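Local coordinates for protein beta-lactamase (Nostoc sp., PDB 6NHS) that probably hydrolyses the beta-lactam ring of penicillin-like antibiotics, as a class D serine beta-lactamase of the penicillin-binding-protein superfamily, at residues E247-R250 against R251-A255. Residues are numbered along the deposited sequence; the frame is centred on the assembly and turned at random.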
loop_
_atom_site.group_PDB
_atom_site.type_symbol
_atom_site.label_atom_id
_atom_site.label_comp_id
_atom_site.label_asym_id
_atom_site.label_seq_id
_atom_site.Cartn_x
_atom_site.Cartn_y
_atom_site.Cartn_z
ATOM N N GLU A 247 -11.087 9.417 0.546
ATOM C CA GLU A 247 -11.730 10.660 0.963
ATOM C C GLU A 247 -11.361 11.039 2.396
ATOM O O GLU A 247 -11.125 12.220 2.685
ATOM C CB GLU A 247 -13.245 10.541 0.798
ATOM C CG GLU A 247 -14.021 11.819 1.104
ATOM C CD GLU A 247 -13.638 12.988 0.206
ATOM O OE1 GLU A 247 -13.106 12.758 -0.897
ATOM O OE2 GLU A 247 -13.867 14.144 0.614
ATOM N N VAL A 248 -11.304 10.068 3.315
ATOM C CA VAL A 248 -10.927 10.444 4.678
ATOM C C VAL A 248 -9.464 10.846 4.726
ATOM O O VAL A 248 -9.084 11.723 5.511
ATOM C CB VAL A 248 -11.222 9.336 5.710
ATOM C CG1 VAL A 248 -12.680 8.985 5.716
ATOM C CG2 VAL A 248 -10.371 8.109 5.465
ATOM N N THR A 249 -8.622 10.221 3.898
ATOM C CA THR A 249 -7.235 10.654 3.799
ATOM C C THR A 249 -7.157 12.091 3.298
ATOM O O THR A 249 -6.442 12.923 3.870
ATOM C CB THR A 249 -6.456 9.711 2.878
ATOM O OG1 THR A 249 -6.649 8.358 3.305
ATOM C CG2 THR A 249 -4.971 10.029 2.924
ATOM N N ARG A 250 -7.910 12.404 2.236
ATOM C CA ARG A 250 -7.954 13.765 1.706
ATOM C C ARG A 250 -8.381 14.762 2.771
ATOM O O ARG A 250 -7.729 15.790 2.979
ATOM C CB ARG A 250 -8.925 13.855 0.525
ATOM C CG ARG A 250 -8.517 13.139 -0.715
ATOM C CD ARG A 250 -9.418 13.564 -1.874
ATOM N NE ARG A 250 -8.936 12.975 -3.108
ATOM C CZ ARG A 250 -7.973 13.510 -3.844
ATOM N NH1 ARG A 250 -7.579 12.901 -4.953
ATOM N NH2 ARG A 250 -7.427 14.666 -3.478
ATOM N N ARG A 251 -9.503 14.482 3.438
ATOM C CA ARG A 251 -10.022 15.416 4.429
ATOM C C ARG A 251 -9.064 15.567 5.601
ATOM O O ARG A 251 -8.946 16.655 6.178
ATOM C CB ARG A 251 -11.400 14.958 4.904
ATOM C CG ARG A 251 -12.419 14.876 3.777
ATOM C CD ARG A 251 -13.819 14.649 4.307
ATOM N NE ARG A 251 -14.791 14.512 3.227
ATOM C CZ ARG A 251 -16.108 14.582 3.393
ATOM N NH1 ARG A 251 -16.615 14.798 4.600
ATOM N NH2 ARG A 251 -16.917 14.443 2.350
ATOM N N SER A 252 -8.363 14.490 5.965
ATOM C CA SER A 252 -7.399 14.572 7.059
ATOM C C SER A 252 -6.233 15.483 6.693
ATOM O O SER A 252 -5.856 16.369 7.469
ATOM C CB SER A 252 -6.899 13.176 7.426
ATOM O OG SER A 252 -7.977 12.326 7.775
ATOM N N LEU A 253 -5.654 15.280 5.507
ATOM C CA LEU A 253 -4.537 16.110 5.063
ATOM C C LEU A 253 -4.940 17.576 4.944
ATOM O O LEU A 253 -4.173 18.469 5.324
ATOM C CB LEU A 253 -4.001 15.590 3.729
ATOM C CG LEU A 253 -3.357 14.200 3.776
ATOM C CD1 LEU A 253 -3.041 13.703 2.373
ATOM C CD2 LEU A 253 -2.104 14.210 4.636
ATOM N N LYS A 254 -6.141 17.849 4.426
ATOM C CA LYS A 254 -6.588 19.236 4.325
ATOM C C LYS A 254 -6.819 19.843 5.705
ATOM O O LYS A 254 -6.563 21.034 5.914
ATOM C CB LYS A 254 -7.852 19.324 3.473
ATOM C CG LYS A 254 -7.572 19.238 1.978
ATOM C CD LYS A 254 -8.767 19.661 1.149
ATOM C CE LYS A 254 -9.751 18.519 0.961
ATOM N NZ LYS A 254 -10.110 18.370 -0.478
ATOM N N ALA A 255 -7.293 19.040 6.663
ATOM C CA ALA A 255 -7.440 19.524 8.033
ATOM C C ALA A 255 -6.111 19.962 8.630
ATOM O O ALA A 255 -6.095 20.790 9.547
ATOM C CB ALA A 255 -8.074 18.444 8.911
HETATM O O HOH W 1 -12.241 16.488 0.158
#
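E247 O accepts from R251 N at 2.9 Å, the first of four successive i to i+4 bonds that run S252 to V248, L253 to T249 and K254 to R250, so 247-250 and 251-255 are consecutive turns of one alpha-helix. The same one-turn spacing brings E247 and R251 together in a salt bridge. R251 NE gives its hydrogen to E247 OE2 over 2.8 Å, almost straight at 177° and in the guanidinium plane; the carboxylate presents its anti lone pair and stands perpendicular to that plane, so the pair is joined through a single N-H rather than a two-pronged grip. E247 starts with CG anti to the backbone N (chi1 -176°) and bends at chi2, which lets its OE2 meet R251 one turn on. A water 2.9 Å from E247 OE2 donates to that oxygen and accepts from K254 NZ, linking the second positive charge indirectly. On another side, V248 O is gripped twice: S252 N and S252 OG, the latter at 2.6 Å, arrive from opposite faces of its carbonyl plane. S252 OG thus folds back on its own helix, a bond that satisfies a buried hydroxyl. T249 and L253 lie side by side, CG2 4.2 Å from CD1, and face the sheet. The C-terminal helix 239-255 packs there on the central antiparallel sheet: T249 meets F217 and F230 and bonds T232 through its hydroxyl, L253 touches L221, and R250 reaches E193 on edge strand 191-194 in a salt bridge. V248 touches T232 of strand 226-236 and also F28 of helix 25-30, and with R251, which meets S27, it reaches L31 in the loop that follows.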